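Dihydropyrimidinase (Brevibacillus agri, PDB 3SFW) probably catalyses the reversible hydrolytic ring opening of dihydropyrimidines at a two-zinc centre. Local coordinates at residues D56-L61 / Y236-S241; G121-V126 / L179-A184. All coordinates share one frame; numbering follows the deposited sequence.

Interaction 1. Residues D56-L61 / Y236-S241; sequences DPHTHL and YVVHVS. With ZN (zinc ion), chain F; ZN (zinc ion), chain D.
The hydroxyl of Tyr236 is gripped by two hydrogen bonds, to Glu262 OE2 and Thr311 OG1, and it also rests against the ring of Pro57. Tyr236 OH lies 3.5 Å from Pro57 CG, and the two side chains cross at about a right angle. The setting is the core of the amidohydrolase TIM barrel. His58 and His60 form the HxH motif at the end of the first barrel strand. Both bind the zinc ion of chain F through NE2, and His58 NE2 is 2.1 Å from it. Carboxylated Lys150 and Asp315 complete that site. His58 CG stands anti to the backbone N (chi1 -165°), which sets the CE1 corner of the ring against Val238 and His239. This corner does the touching, with His58 CE1 3.6 Å from Val238 CB. The same CE1 lies 3.6 Å from His239 CD2. The two imidazoles meet obliquely, with planes 32° apart. Each serves a different metal. His239 NE2 binds the zinc ion of chain D at 2.2 Å. Glu262 serves both sides, its OE1 bonding His58 ND1, which probably fixes the rotation of that ring, and its OE2 holding Tyr236. An Asx turn leads into the motif: Asp56 OD1 accepts from His58 N at 3.0 Å, met from above the carboxylate plane.

Interaction 2. Residues G121-V126 / L179-A184; sequences GFHLMV and LVQVHA. With ZN (zinc ion), chain D.
His123 turns one face of its imidazole to the amide of Gln181. Gln181 OE1 sits over the centre of the ring, 3.3 Å above its plane. The closest pair is His123 CE1 with Gln181 OE1, also at 3.3 Å. Gln181 NE2 lies nearer the root of the ring, 3.4 Å from His123 CG. Ring and amide planes are 59° apart, so the amide is tilted and does not stack flat. The reach comes from Gln181, whose chain runs extended beyond CG (chi2 164°). The contact joins strands 119-124 and 180-182 of the TIM barrel across its interior. The two strands do not pair with each other here. The nearest CA atoms, those of His123 and Gln181, are 8.9 Å apart. Ser148 lies between, bonded through its backbone to Leu124 and touched by Gln181. Ser148 OG also hydrogen-bonds His123 ND1, and His123 NE2 bonds Pro57 O. These two bonds set the rotation of the ring and present its face to Gln181. Replacing His123 by an alanine is likely to leave Ser148 OG and Pro57 O without their ring partners and the Gln181 amide without the face it lies on. Two residues beyond Gln181, His183 ND1 binds the zinc ion of chain D at 2.2 Å, which links this strand to the metal centre. Both imidazole nitrogens of His123 are bonded to other groups. Gln181 OE1 lies over the ring face, so its angle to ND1 is too poor for a hydrogen bond, and the contact is a polar atom packed on an imidazole face.

The two contacts lie side by side inside the barrel, with centres about 9 Å apart. They touch directly. Pro57 O of interaction 1 lies 2.7 Å from His123 NE2 of interaction 2, a probable hydrogen bond that ties the first barrel strand to the His123-Gln181 pair. Strands 234-237 and 180-182 are parallel neighbours, with a probable hydrogen bond between Tyr236 N and Val180 O at 2.8 Å. At the metal centre His239 and His183 bind the same zinc ion, that of chain D, together with carboxylated Lys150 and two waters. The second zinc ion, bound in part by His58 and His60, is 3.4 Å away, metal to metal. Interaction 1 thus spans both zinc sites, and interaction 2 reaches one of them through His183.

Interaction 1. Residues D56-L61 / Y236-S241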
loop_
_atom_site.group_PDB
_atom_site.type_symbol
_atom_site.label_atom_id
_atom_site.label_comp_id
_atom_site.label_asym_id
_atom_site.label_seq_id
_atom_site.Cartn_x
_atom_site.Cartn_y
_atom_site.Cartn_z
ATOM N N ASP A 56 -30.088 9.838 10.643
ATOM C CA ASP A 56 -29.251 10.579 9.714
ATOM C C ASP A 56 -28.308 11.485 10.470
ATOM O O ASP A 56 -28.753 12.422 11.103
ATOM C CB ASP A 56 -30.135 11.461 8.809
ATOM C CG ASP A 56 -29.354 12.091 7.642
ATOM O OD1 ASP A 56 -28.114 12.153 7.670
ATOM O OD2 ASP A 56 -30.010 12.547 6.674
ATOM N N PRO A 57 -27.018 11.131 10.518
ATOM C CA PRO A 57 -26.098 11.899 11.343
ATOM C C PRO A 57 -25.600 13.176 10.649
ATOM O O PRO A 57 -24.612 13.766 11.113
ATOM C CB PRO A 57 -24.893 10.965 11.492
ATOM C CG PRO A 57 -24.882 10.141 10.183
ATOM C CD PRO A 57 -26.394 9.916 9.945
ATOM N N HIS A 58 -26.180 13.535 9.509
ATOM C CA HIS A 58 -25.566 14.608 8.727
ATOM C C HIS A 58 -26.607 15.536 8.100
ATOM O O HIS A 58 -26.978 15.385 6.932
ATOM C CB HIS A 58 -24.602 14.033 7.679
ATOM C CG HIS A 58 -23.668 15.053 7.087
ATOM N ND1 HIS A 58 -22.408 14.723 6.630
ATOM C CD2 HIS A 58 -23.781 16.402 6.956
ATOM C CE1 HIS A 58 -21.792 15.823 6.217
ATOM N NE2 HIS A 58 -22.606 16.852 6.411
ATOM N N THR A 59 -27.132 16.472 8.910
ATOM C CA THR A 59 -28.171 17.399 8.383
ATOM C C THR A 59 -27.810 18.852 8.683
ATOM O O THR A 59 -27.032 19.129 9.596
ATOM C CB THR A 59 -29.579 17.088 8.934
ATOM O OG1 THR A 59 -29.631 17.331 10.352
ATOM C CG2 THR A 59 -29.906 15.558 8.722
ATOM N N HIS A 60 -28.348 19.759 7.871
ATOM C CA HIS A 60 -28.117 21.192 8.004
ATOM C C HIS A 60 -29.457 21.928 7.843
ATOM O O HIS A 60 -29.705 22.593 6.810
ATOM C CB HIS A 60 -27.133 21.681 6.919
ATOM C CG HIS A 60 -25.786 21.030 7.001
ATOM N ND1 HIS A 60 -24.848 21.396 7.944
ATOM C CD2 HIS A 60 -25.245 20.009 6.297
ATOM C CE1 HIS A 60 -23.749 20.674 7.771
ATOM N NE2 HIS A 60 -23.978 19.800 6.794
ATOM N N LEU A 61 -30.347 21.755 8.821
ATOM C CA LEU A 61 -31.668 22.390 8.709
ATOM C C LEU A 61 -31.590 23.858 9.185
ATOM O O LEU A 61 -30.941 24.166 10.204
ATOM C CB LEU A 61 -32.672 21.622 9.585
ATOM C CG LEU A 61 -32.758 20.114 9.305
ATOM C CD1 LEU A 61 -33.917 19.498 10.126
ATOM C CD2 LEU A 61 -33.034 19.887 7.786
ATOM N N TYR A 236 -14.061 10.777 12.651
ATOM C CA TYR A 236 -15.143 10.388 11.752
ATOM C C TYR A 236 -15.107 11.305 10.531
ATOM O O TYR A 236 -15.252 12.486 10.639
ATOM C CB TYR A 236 -16.469 10.501 12.503
ATOM C CG TYR A 236 -17.713 10.161 11.706
ATOM C CD1 TYR A 236 -18.285 11.099 10.832
ATOM C CD2 TYR A 236 -18.432 8.983 11.986
ATOM C CE1 TYR A 236 -19.526 10.844 10.197
ATOM C CE2 TYR A 236 -19.636 8.689 11.343
ATOM C CZ TYR A 236 -20.171 9.610 10.448
ATOM O OH TYR A 236 -21.440 9.404 9.944
ATOM N N VAL A 237 -14.788 10.741 9.383
ATOM C CA VAL A 237 -14.661 11.519 8.167
ATOM C C VAL A 237 -16.031 11.594 7.504
ATOM O O VAL A 237 -16.565 10.566 7.049
ATOM C CB VAL A 237 -13.652 10.873 7.175
ATOM C CG1 VAL A 237 -13.442 11.837 5.944
ATOM C CG2 VAL A 237 -12.297 10.563 7.883
ATOM N N VAL A 238 -16.610 12.801 7.391
ATOM C CA VAL A 238 -17.979 12.895 6.840
ATOM C C VAL A 238 -17.863 12.895 5.299
ATOM O O VAL A 238 -16.782 13.129 4.757
ATOM C CB VAL A 238 -18.745 14.195 7.270
ATOM C CG1 VAL A 238 -18.783 14.329 8.817
ATOM C CG2 VAL A 238 -18.076 15.454 6.672
ATOM N N HIS A 239 -18.969 12.552 4.644
ATOM C CA HIS A 239 -19.054 12.525 3.172
ATOM C C HIS A 239 -17.739 12.150 2.484
ATOM O O HIS A 239 -17.219 12.929 1.694
ATOM C CB HIS A 239 -19.664 13.843 2.565
ATOM C CG HIS A 239 -19.047 15.139 3.055
ATOM N ND1 HIS A 239 -17.680 15.370 3.074
ATOM C CD2 HIS A 239 -19.636 16.316 3.407
ATOM C CE1 HIS A 239 -17.457 16.619 3.484
ATOM N NE2 HIS A 239 -18.631 17.210 3.671
ATOM N N VAL A 240 -17.309 10.897 2.659
ATOM C CA VAL A 240 -16.196 10.352 1.847
ATOM C C VAL A 240 -16.724 10.133 0.399
ATOM O O VAL A 240 -17.769 9.489 0.213
ATOM C CB VAL A 240 -15.688 9.006 2.464
ATOM C CG1 VAL A 240 -14.603 8.350 1.560
ATOM C CG2 VAL A 240 -15.118 9.260 3.851
ATOM N N SER A 241 -16.090 10.772 -0.607
ATOM C CA SER A 241 -16.692 10.726 -1.954
ATOM C C SER A 241 -15.857 9.966 -2.956
ATOM O O SER A 241 -16.295 9.736 -4.100
ATOM C CB SER A 241 -16.932 12.157 -2.489
ATOM O OG SER A 241 -15.703 12.793 -2.842
HETATM ZN ZN ZN F . -22.389 18.878 5.750
HETATM ZN ZN ZN D . -19.221 19.160 4.471
HETATM O O HOH W 1 -19.938 21.113 4.783
HETATM O O HOH W 2 -19.982 19.948 2.520
#

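Interaction 2. Residues G121-V126 / L179-A184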
loop_
_atom_site.group_PDB
_atom_site.type_symbol
_atom_site.label_atom_id
_atom_site.label_comp_id
_atom_site.label_asym_id
_atom_site.label_seq_id
_atom_site.Cartn_x
_atom_site.Cartn_y
_atom_site.Cartn_z
ATOM N N GLY A 121 -30.414 15.280 17.598
ATOM C CA GLY A 121 -29.309 15.692 18.411
ATOM C C GLY A 121 -28.569 16.765 17.666
ATOM O O GLY A 121 -28.942 17.117 16.510
ATOM N N PHE A 122 -27.533 17.313 18.310
ATOM C CA PHE A 122 -26.644 18.247 17.644
ATOM C C PHE A 122 -25.198 17.763 17.689
ATOM O O PHE A 122 -24.723 17.302 18.732
ATOM C CB PHE A 122 -26.692 19.643 18.320
ATOM C CG PHE A 122 -28.053 20.301 18.271
ATOM C CD1 PHE A 122 -28.846 20.265 17.102
ATOM C CD2 PHE A 122 -28.540 20.959 19.399
ATOM C CE1 PHE A 122 -30.100 20.770 17.091
ATOM C CE2 PHE A 122 -29.845 21.490 19.393
ATOM C CZ PHE A 122 -30.601 21.433 18.243
ATOM N N HIS A 123 -24.454 18.023 16.595
ATOM C CA HIS A 123 -22.973 18.112 16.660
ATOM C C HIS A 123 -22.586 19.580 16.893
ATOM O O HIS A 123 -23.363 20.479 16.597
ATOM C CB HIS A 123 -22.310 17.671 15.330
ATOM C CG HIS A 123 -22.912 16.453 14.706
ATOM N ND1 HIS A 123 -22.722 15.165 15.202
ATOM C CD2 HIS A 123 -23.631 16.323 13.561
ATOM C CE1 HIS A 123 -23.304 14.310 14.372
ATOM N NE2 HIS A 123 -23.928 14.999 13.418
ATOM N N LEU A 124 -21.334 19.836 17.246
ATOM C CA LEU A 124 -20.895 21.260 17.430
ATOM C C LEU A 124 -19.672 21.563 16.581
ATOM O O LEU A 124 -18.637 20.881 16.700
ATOM C CB LEU A 124 -20.550 21.503 18.907
ATOM C CG LEU A 124 -20.142 22.952 19.209
ATOM C CD1 LEU A 124 -21.368 23.866 19.016
ATOM C CD2 LEU A 124 -19.688 22.988 20.672
ATOM N N MET A 125 -19.782 22.582 15.727
ATOM C CA MET A 125 -18.624 23.107 14.957
ATOM C C MET A 125 -17.586 23.756 15.869
ATOM O O MET A 125 -17.942 24.522 16.760
ATOM C CB MET A 125 -19.118 24.127 13.953
ATOM C CG MET A 125 -17.962 24.907 13.283
ATOM S SD MET A 125 -18.807 26.108 12.174
ATOM C CE MET A 125 -17.396 27.208 11.896
ATOM N N VAL A 126 -16.322 23.423 15.681
ATOM C CA VAL A 126 -15.209 24.151 16.381
ATOM C C VAL A 126 -14.450 24.956 15.320
ATOM O O VAL A 126 -14.010 24.380 14.314
ATOM C CB VAL A 126 -14.270 23.175 17.132
ATOM C CG1 VAL A 126 -13.134 23.914 17.848
ATOM C CG2 VAL A 126 -15.083 22.373 18.152
ATOM N N LEU A 179 -16.135 12.386 19.764
ATOM C CA LEU A 179 -15.713 11.964 18.406
ATOM C C LEU A 179 -15.506 13.261 17.590
ATOM O O LEU A 179 -16.317 14.193 17.711
ATOM C CB LEU A 179 -16.882 11.173 17.780
ATOM C CG LEU A 179 -16.678 10.671 16.335
ATOM C CD1 LEU A 179 -15.509 9.725 16.271
ATOM C CD2 LEU A 179 -17.967 9.990 15.941
ATOM N N VAL A 180 -14.392 13.352 16.863
ATOM C CA VAL A 180 -14.123 14.529 16.008
ATOM C C VAL A 180 -14.513 14.133 14.577
ATOM O O VAL A 180 -14.013 13.153 14.053
ATOM C CB VAL A 180 -12.652 14.964 16.067
ATOM C CG1 VAL A 180 -12.411 16.135 15.078
ATOM C CG2 VAL A 180 -12.317 15.468 17.494
ATOM N N GLN A 181 -15.380 14.955 13.977
ATOM C CA GLN A 181 -15.787 14.834 12.587
ATOM C C GLN A 181 -14.965 15.812 11.765
ATOM O O GLN A 181 -14.769 16.944 12.201
ATOM C CB GLN A 181 -17.217 15.241 12.468
ATOM C CG GLN A 181 -18.181 14.252 13.121
ATOM C CD GLN A 181 -19.526 14.887 13.308
ATOM O OE1 GLN A 181 -20.529 14.506 12.650
ATOM N NE2 GLN A 181 -19.571 15.850 14.144
ATOM N N VAL A 182 -14.540 15.411 10.564
ATOM C CA VAL A 182 -13.974 16.399 9.653
ATOM C C VAL A 182 -14.705 16.460 8.327
ATOM O O VAL A 182 -14.952 15.435 7.729
ATOM C CB VAL A 182 -12.474 16.115 9.404
ATOM C CG1 VAL A 182 -11.998 16.784 8.200
ATOM C CG2 VAL A 182 -11.649 16.503 10.640
ATOM N N HIS A 183 -14.828 17.679 7.786
ATOM C CA HIS A 183 -15.036 17.909 6.350
ATOM C C HIS A 183 -13.630 18.008 5.744
ATOM O O HIS A 183 -12.931 19.013 5.962
ATOM C CB HIS A 183 -15.806 19.253 6.099
ATOM C CG HIS A 183 -15.930 19.603 4.638
ATOM N ND1 HIS A 183 -17.145 19.697 3.979
ATOM C CD2 HIS A 183 -14.969 19.832 3.702
ATOM C CE1 HIS A 183 -16.920 20.009 2.710
ATOM N NE2 HIS A 183 -15.613 20.075 2.511
ATOM N N ALA A 184 -13.212 16.967 5.010
ATOM C CA ALA A 184 -11.787 16.851 4.630
ATOM C C ALA A 184 -11.605 17.201 3.147
ATOM O O ALA A 184 -11.532 16.308 2.289
ATOM C CB ALA A 184 -11.248 15.404 4.919
HETATM ZN ZN ZN D . -19.221 19.160 4.471
HETATM O O HOH W 1 -19.938 21.113 4.783
HETATM O O HOH W 2 -19.982 19.948 2.520
#